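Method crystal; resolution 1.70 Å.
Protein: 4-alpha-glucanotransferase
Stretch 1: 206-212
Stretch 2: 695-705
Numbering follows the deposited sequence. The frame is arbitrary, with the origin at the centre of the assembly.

Stretch 1, residues 206-212: SVVAQDG
Stretch 2 695-705: LYHRVAKASKR

Stretch 1 enters in helix: phi/psi are -68/-35 at Ser 206, -69/-49 at Val 207, -74/-22 at Val 208 and -66/-23 at Ala 209. A type I beta turn runs from Ala 209 to Gly 212. Gln 210 keeps -73/-22, Asp 211 relaxes to -105/16, and Gly 212 takes the left-handed values 113/-10. The bonds here run i to i-3: Gln 210 N to Val 207 O at 3.0 Å, then Asp 211 N to Val 208 O and Gly 212 N to Ala 209 O, both 3.2 Å. Stretch 2 is regular helix from Leu 695 to Ala 702, held by i to i-4 bonds such as Ala 700 N to Tyr 696 O at 2.8 Å. Ser 703 makes no contact with stretch 1; its m rotamer returns OG to Val 699 O at 2.8 Å. Lys 704 then extends the chain at -68/142. The register is set by Asp 211 and Ala 700, whose CA atoms lie 6.5 Å apart, and the two stretches together bury a modest 260 Å².

Asp 211 is the hub. Its CB points toward the helix, and chi1 -52° (m) with chi2 -65° brings OD2 to the edge of the Tyr 696 ring, near its plane, where Tyr 696 OH donates a 2.6 Å hydrogen bond to Asp 211 OD2. The carboxylate is a natural acceptor for the phenol. Tyr 696 is buried; with chi1 173° (t) and chi2 -86°, its long ring carries the hydroxyl out to the turn. Buried Val 208 (m) sets apolar CG1 4.0 Å from Tyr 696 OH, and water 1 donates to Val 208 O and Tyr 696 OH, at 2.9 Å each.

Close approach of the backbones is met by a small, buried residue: Ala 700 CB packs against Asp 211 CB at 4.1 Å. Water 3 donates to Asp 211 O and Ala 700 O, each at 2.8 Å, linking turn to helix. His 697, chi1 -71° and chi2 -68°, starts sideways but brings its ring nearer, offering a ring nitrogen to water 4, which sits to one side, 3.1 Å from His 697 ND1 and bonding weakly to Asp 211 OD1 at 3.3 Å.

At the exposed margin, the extended side chain of Lys 704 (m, t, t, t) passes Asp 211 O, with CE 3.2 Å from it. Its length leaves the amine at solvent, where Lys 704 NZ gives a weak 3.2 Å bond to water 2, which donates to Gln 210 O at 3.1 Å. Gly 212 is demanded by its backbone angles: a CB would jam against the preceding carbonyl.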

# COMPACT_ATOMS: atom_id res chain seq x y z
N SER A 206 -16.79 15.35 -0.71
CA SER A 206 -18.12 15.90 -0.35
C SER A 206 -18.99 15.94 -1.61
O SER A 206 -20.18 15.70 -1.53
CB SER A 206 -18.05 17.24 0.39
OG SER A 206 -17.63 18.22 -0.52
N VAL A 207 -18.40 16.21 -2.77
CA VAL A 207 -19.18 16.29 -4.01
C VAL A 207 -19.70 14.94 -4.43
O VAL A 207 -20.86 14.77 -4.71
CB VAL A 207 -18.30 16.86 -5.15
CG1 VAL A 207 -18.91 16.61 -6.53
CG2 VAL A 207 -18.04 18.32 -4.95
N VAL A 208 -18.86 13.93 -4.46
CA VAL A 208 -19.32 12.61 -5.01
C VAL A 208 -20.23 11.98 -3.99
O VAL A 208 -21.05 11.15 -4.36
CB VAL A 208 -18.18 11.69 -5.43
CG1 VAL A 208 -17.34 12.31 -6.53
CG2 VAL A 208 -17.28 11.37 -4.25
N ALA A 209 -20.13 12.38 -2.72
CA ALA A 209 -21.02 11.85 -1.70
C ALA A 209 -22.48 12.29 -1.96
O ALA A 209 -23.40 11.62 -1.53
CB ALA A 209 -20.59 12.36 -0.34
N GLN A 210 -22.68 13.40 -2.69
CA GLN A 210 -24.06 13.96 -2.88
C GLN A 210 -24.79 13.04 -3.83
O GLN A 210 -26.02 13.08 -3.91
CB GLN A 210 -23.97 15.34 -3.51
CG GLN A 210 -23.31 16.31 -2.59
CD GLN A 210 -22.92 17.62 -3.22
OE1 GLN A 210 -23.00 17.82 -4.44
NE2 GLN A 210 -22.37 18.50 -2.38
N ASP A 211 -24.05 12.27 -4.62
CA ASP A 211 -24.65 11.32 -5.53
C ASP A 211 -24.59 9.87 -5.13
O ASP A 211 -24.88 9.03 -5.99
CB ASP A 211 -24.14 11.56 -6.95
CG ASP A 211 -24.30 12.99 -7.34
OD1 ASP A 211 -25.46 13.41 -7.44
OD2 ASP A 211 -23.32 13.72 -7.48
N GLY A 212 -24.28 9.60 -3.87
CA GLY A 212 -24.38 8.26 -3.35
C GLY A 212 -23.09 7.55 -2.95
O GLY A 212 -23.16 6.49 -2.45
N LEU A 695 -22.76 13.75 -18.38
CA LEU A 695 -22.07 12.42 -18.31
C LEU A 695 -21.84 11.97 -16.84
O LEU A 695 -22.18 10.85 -16.49
CB LEU A 695 -20.76 12.38 -19.12
CG LEU A 695 -20.03 11.02 -19.09
CD1 LEU A 695 -20.99 9.91 -19.58
CD2 LEU A 695 -18.75 10.99 -19.94
N TYR A 696 -21.37 12.88 -15.99
CA TYR A 696 -21.22 12.59 -14.55
C TYR A 696 -22.49 12.01 -13.93
O TYR A 696 -22.46 10.99 -13.26
CB TYR A 696 -20.79 13.87 -13.80
CG TYR A 696 -20.77 13.68 -12.33
CD1 TYR A 696 -21.91 13.86 -11.61
CD2 TYR A 696 -19.65 13.23 -11.66
CE1 TYR A 696 -21.96 13.68 -10.26
CE2 TYR A 696 -19.70 13.02 -10.31
CZ TYR A 696 -20.84 13.22 -9.62
OH TYR A 696 -20.93 13.01 -8.26
N HIS A 697 -23.63 12.68 -14.16
CA HIS A 697 -24.90 12.31 -13.59
C HIS A 697 -25.36 11.01 -14.20
O HIS A 697 -25.93 10.18 -13.48
CB HIS A 697 -25.96 13.41 -13.83
CG HIS A 697 -25.71 14.62 -13.01
ND1 HIS A 697 -25.85 14.60 -11.64
CD2 HIS A 697 -25.17 15.82 -13.32
CE1 HIS A 697 -25.50 15.77 -11.15
NE2 HIS A 697 -25.09 16.54 -12.14
N ARG A 698 -25.15 10.82 -15.50
CA ARG A 698 -25.54 9.50 -16.11
C ARG A 698 -24.78 8.28 -15.44
O ARG A 698 -25.34 7.20 -15.10
CB ARG A 698 -25.32 9.54 -17.60
CG ARG A 698 -26.26 10.51 -18.33
CD ARG A 698 -25.97 10.60 -19.82
NE ARG A 698 -26.45 9.43 -20.49
CZ ARG A 698 -26.61 9.26 -21.80
NH1 ARG A 698 -27.04 8.08 -22.24
NH2 ARG A 698 -26.42 10.23 -22.68
N VAL A 699 -23.47 8.46 -15.26
CA VAL A 699 -22.67 7.37 -14.72
C VAL A 699 -22.99 7.22 -13.27
O VAL A 699 -23.07 6.07 -12.80
CB VAL A 699 -21.16 7.59 -14.99
CG1 VAL A 699 -20.28 6.58 -14.25
CG2 VAL A 699 -20.93 7.65 -16.51
N ALA A 700 -23.15 8.34 -12.55
CA ALA A 700 -23.54 8.24 -11.11
C ALA A 700 -24.86 7.52 -10.91
O ALA A 700 -24.97 6.63 -10.07
CB ALA A 700 -23.56 9.58 -10.44
N LYS A 701 -25.86 7.84 -11.72
CA LYS A 701 -27.16 7.15 -11.61
C LYS A 701 -27.07 5.68 -11.95
O LYS A 701 -27.70 4.86 -11.27
CB LYS A 701 -28.22 7.79 -12.53
CG LYS A 701 -28.73 9.10 -11.98
CD LYS A 701 -30.03 9.57 -12.67
CE LYS A 701 -30.37 11.01 -12.26
NZ LYS A 701 -29.42 12.03 -12.82
N ALA A 702 -26.32 5.35 -13.00
CA ALA A 702 -26.08 3.97 -13.43
C ALA A 702 -25.34 3.16 -12.40
O ALA A 702 -25.49 1.93 -12.33
CB ALA A 702 -25.36 3.95 -14.80
N SER A 703 -24.59 3.83 -11.52
CA SER A 703 -23.81 3.11 -10.48
C SER A 703 -24.53 2.93 -9.17
O SER A 703 -23.99 2.32 -8.26
CB SER A 703 -22.47 3.85 -10.26
OG SER A 703 -21.79 3.94 -11.54
N LYS A 704 -25.76 3.46 -9.06
CA LYS A 704 -26.41 3.47 -7.77
C LYS A 704 -26.76 2.07 -7.37
O LYS A 704 -27.13 1.28 -8.19
CB LYS A 704 -27.61 4.44 -7.76
CG LYS A 704 -27.15 5.85 -7.45
CD LYS A 704 -28.29 6.75 -7.05
CE LYS A 704 -27.81 8.14 -6.75
NZ LYS A 704 -28.90 9.13 -7.03
N ARG A 705 -26.64 1.74 -6.09
CA ARG A 705 -26.87 0.35 -5.71
C ARG A 705 -28.22 0.03 -5.10
O ARG A 705 -28.63 -1.15 -5.12
CB ARG A 705 -25.74 -0.15 -4.85
CG ARG A 705 -24.46 0.14 -5.62
CD ARG A 705 -23.37 -0.73 -5.11
NE ARG A 705 -23.42 -2.10 -5.57
CZ ARG A 705 -22.75 -3.12 -5.02
NH1 ARG A 705 -22.87 -4.38 -5.48
NH2 ARG A 705 -21.93 -2.91 -3.99
O HOH W 1 -20.78 10.36 -7.16
O HOH W 2 -27.89 10.58 -4.31
O HOH W 3 -23.79 6.96 -7.50
O HOH W 4 -27.19 12.33 -10.05